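Local atomic coordinates of monosaccharide ABC transporter substrate-binding protein, CUT2 family (Bradyrhizobium sp., PDB entry 4YHS), a protein that probably captures a sugar or related small solute in the periplasm and delivers it to a membrane-bound ABC importer of the CUT2 family. Residues Glu229-Leu234 and Ala252-Ala257; Ala238-Pro243 and Arg263-Lys268; Ala257-Ile262 and Gly289-Ala294. All blocks are in the same frame, centred on the assembly; numbering follows the deposited sequence.

Interaction 1: Glu229-Leu234 and Ala252-Ala257; sequences EVQAKL and AVTAEA
The hydroxyl of Thr254 is held from two directions: Thr254 OG1 donates to Gln231 OE1 at 2.8 Å, and the same oxygen is hydrogen-bonded to Thr251 OG1, just ahead of helix 252-264. The hydroxyl does not approach the amide within its plane. It sits above the carbonyl plane of Gln231, 47° out of it, and so is not directed at a lone pair, although the bond is short. A bend in the glutamine makes this possible: CG stands beside the backbone N, and a second turn at chi2 (-59°) folds the amide back, so that the chain passes obliquely over the threonine and Gln231 CD lies 3.4 Å from Thr254 OG1. The other end of the amide is secured too, Gln231 NE2 bonding to the backbone oxygen of Asp225. With oxygen and nitrogen each committed to a separate partner, the rotation of this buried group is fixed. The aliphatic part also packs against Val253: the two side chains cross at about a right angle, with Gln231 CG 4.0 Å from Val253 CG1. A leucine here would probably cost the buried Thr254 hydroxyl this acceptor, leaving it the Thr251 hydroxyl, and the Asp225 carbonyl this donor. One turn further along helix 252-264, and at the very next residue of helix 228-241, the contact becomes wholly apolar: two small methyls, Ala232 CB and Ala257 CB, meet at 4.2 Å and let the backbones come close. The short helix axes approach to 8.6 Å with a crossing angle of -67°. Beneath them runs strand 186-191 of the four-stranded parallel sheet, whose Phe191 touches both Gln231 and Thr254. Helices 228-241 and 252-264, which flank strand 247-250 in sequence, thus meet while resting on the same sheet.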
# COMPACT_ATOMS: atom_id res chain seq x y z
N GLU A 229 -3.66 13.23 17.44
CA GLU A 229 -3.88 13.43 18.88
C GLU A 229 -4.45 12.17 19.52
O GLU A 229 -4.08 11.80 20.63
CB GLU A 229 -4.84 14.60 19.15
CG GLU A 229 -4.31 15.98 18.78
CD GLU A 229 -4.05 16.14 17.29
OE1 GLU A 229 -4.86 15.62 16.48
OE2 GLU A 229 -3.03 16.76 16.93
N VAL A 230 -5.39 11.54 18.81
CA VAL A 230 -6.01 10.30 19.24
C VAL A 230 -4.94 9.22 19.48
O VAL A 230 -4.91 8.60 20.54
CB VAL A 230 -7.03 9.81 18.19
CG1 VAL A 230 -7.46 8.38 18.47
CG2 VAL A 230 -8.25 10.74 18.16
N GLN A 231 -4.08 9.01 18.50
CA GLN A 231 -3.03 7.98 18.60
C GLN A 231 -1.95 8.35 19.62
O GLN A 231 -1.46 7.49 20.37
CB GLN A 231 -2.38 7.74 17.24
CG GLN A 231 -3.29 7.08 16.16
CD GLN A 231 -3.83 5.72 16.55
OE1 GLN A 231 -3.11 4.90 17.07
NE2 GLN A 231 -5.12 5.49 16.31
N ALA A 232 -1.57 9.62 19.69
CA ALA A 232 -0.64 10.04 20.75
C ALA A 232 -1.18 9.76 22.16
O ALA A 232 -0.44 9.26 23.02
CB ALA A 232 -0.31 11.52 20.59
N LYS A 233 -2.46 10.06 22.39
CA LYS A 233 -3.09 9.82 23.69
C LYS A 233 -3.10 8.32 24.01
O LYS A 233 -2.79 7.94 25.12
CB LYS A 233 -4.51 10.41 23.70
CG LYS A 233 -5.37 10.08 24.92
CD LYS A 233 -4.83 10.64 26.21
CE LYS A 233 -5.83 10.42 27.35
NZ LYS A 233 -5.18 10.56 28.67
N LEU A 234 -3.39 7.47 23.02
CA LEU A 234 -3.30 6.03 23.24
C LEU A 234 -1.88 5.60 23.66
O LEU A 234 -1.71 4.80 24.59
CB LEU A 234 -3.72 5.27 21.97
CG LEU A 234 -5.16 5.47 21.51
CD1 LEU A 234 -5.38 4.85 20.11
CD2 LEU A 234 -6.17 4.96 22.53
N ALA A 252 1.08 4.22 10.83
CA ALA A 252 2.11 5.22 10.57
C ALA A 252 1.84 6.47 11.37
O ALA A 252 2.77 7.11 11.88
CB ALA A 252 2.17 5.53 9.06
N VAL A 253 0.57 6.84 11.49
CA VAL A 253 0.20 8.00 12.30
C VAL A 253 0.69 7.83 13.75
O VAL A 253 1.19 8.77 14.39
CB VAL A 253 -1.33 8.20 12.28
CG1 VAL A 253 -1.74 9.33 13.23
CG2 VAL A 253 -1.77 8.49 10.85
N THR A 254 0.53 6.62 14.27
CA THR A 254 0.95 6.28 15.63
C THR A 254 2.47 6.42 15.79
O THR A 254 2.97 7.04 16.75
CB THR A 254 0.57 4.82 15.98
OG1 THR A 254 -0.79 4.54 15.62
CG2 THR A 254 0.74 4.60 17.46
N ALA A 255 3.20 5.82 14.86
CA ALA A 255 4.68 5.85 14.92
C ALA A 255 5.18 7.28 14.78
O ALA A 255 6.09 7.69 15.51
CB ALA A 255 5.26 5.01 13.84
N GLU A 256 4.61 8.05 13.86
CA GLU A 256 5.05 9.44 13.71
C GLU A 256 4.76 10.26 14.95
O GLU A 256 5.63 11.01 15.41
CB GLU A 256 4.41 10.10 12.49
CG GLU A 256 4.77 9.44 11.18
CD GLU A 256 4.05 10.08 9.99
OE1 GLU A 256 3.42 9.35 9.18
OE2 GLU A 256 4.12 11.31 9.89
N ALA A 257 3.56 10.11 15.52
CA ALA A 257 3.20 10.88 16.70
C ALA A 257 4.01 10.45 17.93
O ALA A 257 4.33 11.27 18.79
CB ALA A 257 1.67 10.78 16.97

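Interaction 2: Ala238-Pro243 and Arg263-Lys268; sequences ALQAAP and RERGLK
Arg265, close to the C-terminal turn of helix 252-264, reaches to the side of helix 228-241, where Leu239 and Gln240 receive it at successive points along its length. CB is directed at the facing segment, and the chain then runs extended from CG to NE. Arg265 CD is the first atom to touch, 3.8 Å from Leu239 CD1, and Arg265 NE follows 4.0 Å from the same methyl. At CZ the group becomes flat, and Leu239 CB lies over the centre of one guanidinium face, 3.9 Å above its plane. Of the two terminal nitrogens, Arg265 NH1 also lies by Leu239 CB, whereas Arg265 NH2 rests against Gln240 CG, 3.3 Å away, and gives a hydrogen bond of 2.8 Å to Gln240 OE1. One bond joins them, bent to 143° at the hydrogen; with the amide and guanidinium planes 54° apart it is not a flat two-pronged pairing. A Schellman motif at Gly266 ends the helix, and Leu267 then faces the same leucine: Leu267 CD1 meets Leu239 CD1 at 4.1 Å. Leucine thus lines the arginine while the amide takes its polar end. Because that acceptor is neutral, the bond is not a salt bridge, and between these two segments the positive charge meets only an amide oxygen and the apolar cover of Leu239.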
# COMPACT_ATOMS: atom_id res chain seq x y z
N ALA A 238 -0.64 4.07 27.26
CA ALA A 238 0.02 2.77 27.30
C ALA A 238 1.34 2.84 28.07
O ALA A 238 1.62 1.97 28.91
CB ALA A 238 0.24 2.25 25.90
N LEU A 239 2.13 3.87 27.80
CA LEU A 239 3.41 4.04 28.48
C LEU A 239 3.20 4.22 29.97
O LEU A 239 4.01 3.77 30.79
CB LEU A 239 4.17 5.23 27.89
CG LEU A 239 4.63 5.00 26.44
CD1 LEU A 239 5.23 6.23 25.82
CD2 LEU A 239 5.64 3.86 26.35
N GLN A 240 2.12 4.89 30.34
CA GLN A 240 1.83 5.11 31.75
C GLN A 240 1.53 3.78 32.41
O GLN A 240 2.01 3.49 33.49
CB GLN A 240 0.64 6.05 31.94
CG GLN A 240 0.98 7.52 31.87
CD GLN A 240 1.93 7.95 32.98
OE1 GLN A 240 2.82 8.77 32.76
NE2 GLN A 240 1.74 7.40 34.18
N ALA A 241 0.73 2.96 31.73
CA ALA A 241 0.28 1.68 32.27
C ALA A 241 1.37 0.61 32.30
O ALA A 241 1.43 -0.19 33.23
CB ALA A 241 -0.91 1.18 31.47
N ALA A 242 2.24 0.61 31.29
CA ALA A 242 3.28 -0.41 31.13
C ALA A 242 4.63 0.27 30.93
O ALA A 242 5.12 0.39 29.79
CB ALA A 242 2.97 -1.31 29.94
N PRO A 243 5.23 0.72 32.03
CA PRO A 243 6.46 1.52 31.90
C PRO A 243 7.58 0.78 31.19
O PRO A 243 8.48 1.43 30.68
CB PRO A 243 6.83 1.83 33.35
CG PRO A 243 6.04 0.89 34.18
CD PRO A 243 4.81 0.57 33.43
N ARG A 263 10.65 11.24 22.82
CA ARG A 263 11.63 12.27 23.12
C ARG A 263 11.34 12.94 24.47
O ARG A 263 12.22 13.03 25.35
CB ARG A 263 11.67 13.30 21.99
CG ARG A 263 12.83 14.30 22.10
CD ARG A 263 12.74 15.36 21.03
NE ARG A 263 11.48 16.09 21.12
CZ ARG A 263 10.48 16.02 20.26
NH1 ARG A 263 9.39 16.74 20.49
NH2 ARG A 263 10.55 15.25 19.16
N GLU A 264 10.10 13.38 24.66
CA GLU A 264 9.73 14.15 25.83
C GLU A 264 9.88 13.34 27.11
O GLU A 264 10.28 13.87 28.16
CB GLU A 264 8.30 14.68 25.68
CG GLU A 264 8.14 15.80 24.64
CD GLU A 264 9.30 16.80 24.62
OE1 GLU A 264 9.61 17.38 25.69
OE2 GLU A 264 9.92 16.99 23.55
N ARG A 265 9.56 12.06 27.04
CA ARG A 265 9.63 11.18 28.21
C ARG A 265 11.03 10.65 28.47
O ARG A 265 11.24 9.89 29.41
CB ARG A 265 8.67 10.00 28.04
CG ARG A 265 7.22 10.36 28.25
CD ARG A 265 6.34 9.17 27.91
NE ARG A 265 5.00 9.25 28.49
CZ ARG A 265 4.63 8.69 29.64
NH1 ARG A 265 5.49 8.00 30.39
NH2 ARG A 265 3.37 8.83 30.05
N GLY A 266 11.98 11.01 27.62
CA GLY A 266 13.35 10.54 27.77
C GLY A 266 13.54 9.05 27.53
O GLY A 266 14.41 8.41 28.15
N LEU A 267 12.74 8.50 26.63
CA LEU A 267 12.74 7.06 26.31
C LEU A 267 13.46 6.70 25.01
O LEU A 267 13.37 5.58 24.55
CB LEU A 267 11.30 6.55 26.23
CG LEU A 267 10.48 6.68 27.50
CD1 LEU A 267 9.02 6.28 27.26
CD2 LEU A 267 11.06 5.86 28.62
N LYS A 268 14.16 7.64 24.39
CA LYS A 268 14.77 7.34 23.10
C LYS A 268 15.73 6.15 23.25
O LYS A 268 16.51 6.09 24.20
CB LYS A 268 15.48 8.57 22.57
CG LYS A 268 16.01 8.42 21.14
CD LYS A 268 17.37 9.10 20.96
CE LYS A 268 17.36 10.17 19.86
NZ LYS A 268 18.75 10.51 19.44

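Interaction 3: Ala257-Ile262 and Gly289-Ala294; sequences AAQGLI and GLIMAA
The flat amide of Gln259 has the end of Ile291 over one face. Ile291 CD1 lies almost directly above Gln259 CD, 3.8 Å from it, while Ile291 CG1 covers the same face nearer the oxygen and stands 3.6 Å from Gln259 OE1. Beyond that oxygen comes Leu290 CB, 3.4 Å from Gln259 OE1, a packing contact and not a polar bond. The nitrogen end is committed to its own helix, Gln259 NE2 bonding to the backbone oxygen of Glu256. This turns the carbonyl toward the two aliphatic residues, and the glutamine, extended beyond CG, meets each at about a right angle. Ile291 gains its position over the amide from an extended tail (chi2 179°): its CB is not aimed at the helix, but the ethyl branch reaches it. Just ahead, a Schellman motif at Gly289 closes helix 280-287. The chain then passes beside strand 272-275, with Met292 bonded through its backbone to Leu273, before strand 293-296 pairs with 322-331. The contact thus packs a helix, through one glutamine, against the loop that leads from helix 280-287 into strand 293-296, within the alpha/beta architecture of periplasmic binding proteins.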
# COMPACT_ATOMS: atom_id res chain seq x y z
N ALA A 257 3.56 10.11 15.52
CA ALA A 257 3.20 10.88 16.70
C ALA A 257 4.01 10.45 17.93
O ALA A 257 4.33 11.27 18.79
CB ALA A 257 1.67 10.78 16.97
N ALA A 258 4.41 9.17 17.98
CA ALA A 258 5.12 8.62 19.14
C ALA A 258 6.55 9.17 19.27
O ALA A 258 7.12 9.20 20.36
CB ALA A 258 5.15 7.08 19.06
N GLN A 259 7.11 9.64 18.16
CA GLN A 259 8.51 10.13 18.19
C GLN A 259 8.68 11.24 19.22
O GLN A 259 9.65 11.26 20.02
CB GLN A 259 8.92 10.62 16.82
CG GLN A 259 8.89 9.62 15.70
CD GLN A 259 9.20 10.30 14.39
OE1 GLN A 259 10.29 10.14 13.83
NE2 GLN A 259 8.25 11.08 13.90
N GLY A 260 7.73 12.17 19.23
CA GLY A 260 7.80 13.32 20.13
C GLY A 260 7.57 12.94 21.58
O GLY A 260 8.21 13.48 22.51
N LEU A 261 6.63 12.03 21.78
CA LEU A 261 6.35 11.47 23.11
C LEU A 261 7.55 10.74 23.68
O LEU A 261 7.88 10.87 24.87
CB LEU A 261 5.15 10.50 23.04
CG LEU A 261 3.89 10.97 22.33
CD1 LEU A 261 2.82 9.90 22.45
CD2 LEU A 261 3.40 12.29 22.90
N ILE A 262 8.18 9.93 22.84
CA ILE A 262 9.39 9.23 23.28
C ILE A 262 10.46 10.24 23.66
O ILE A 262 11.12 10.11 24.69
CB ILE A 262 9.94 8.29 22.16
CG1 ILE A 262 8.99 7.12 21.92
CG2 ILE A 262 11.33 7.76 22.49
CD1 ILE A 262 8.49 6.41 23.14
N GLY A 289 16.80 7.79 12.52
CA GLY A 289 17.06 6.89 13.64
C GLY A 289 15.98 6.91 14.72
O GLY A 289 16.16 6.33 15.77
N LEU A 290 14.87 7.58 14.45
CA LEU A 290 13.82 7.79 15.47
C LEU A 290 12.71 6.75 15.38
O LEU A 290 12.00 6.48 16.37
CB LEU A 290 13.22 9.19 15.33
CG LEU A 290 14.17 10.39 15.50
CD1 LEU A 290 13.39 11.67 15.36
CD2 LEU A 290 14.84 10.37 16.86
N ILE A 291 12.52 6.20 14.18
CA ILE A 291 11.58 5.09 13.97
C ILE A 291 12.39 3.91 13.48
O ILE A 291 13.30 4.09 12.66
CB ILE A 291 10.47 5.45 12.95
CG1 ILE A 291 9.59 6.59 13.50
CG2 ILE A 291 9.66 4.24 12.63
CD1 ILE A 291 8.51 7.05 12.60
N MSE A 292 12.13 2.72 14.00
CA MSE A 292 12.98 1.57 13.68
C MSE A 292 12.70 0.96 12.31
O MSE A 292 13.64 0.63 11.56
CB MSE A 292 12.84 0.47 14.72
CG MSE A 292 13.62 -0.82 14.33
SE MSE A 292 13.50 -2.07 15.86
CE MSE A 292 15.16 -1.59 16.66
N ALA A 293 11.42 0.76 12.00
CA ALA A 293 11.07 -0.02 10.80
C ALA A 293 9.62 0.12 10.39
O ALA A 293 8.76 0.41 11.23
CB ALA A 293 11.37 -1.50 11.05
N ALA A 294 9.35 -0.15 9.11
CA ALA A 294 8.00 -0.26 8.58
C ALA A 294 8.06 -1.01 7.24
O ALA A 294 9.04 -0.88 6.53
CB ALA A 294 7.37 1.14 8.37

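The three contacts share one side of the chain's centre and one element, helix 252-264, used near its start, along its middle and just past its C-terminal end. Interaction 1 joins it to helix 228-241; interaction 2, centred about 13 Å away, joins the turn after it to the same helix, and their segments alternate along the chain. Interaction 3 follows interaction 1 in series, shares Ala257 with it and lies about 10 Å away. Interactions 2 and 3, about 12 Å apart, are linked by a probable hydrogen bond from Leu267 N to Ile262 O. Together they tie helix 252-264 to helix 228-241 and to the loop before strand 293-296, beside the four-stranded parallel sheet, in a lobe that may move as a unit.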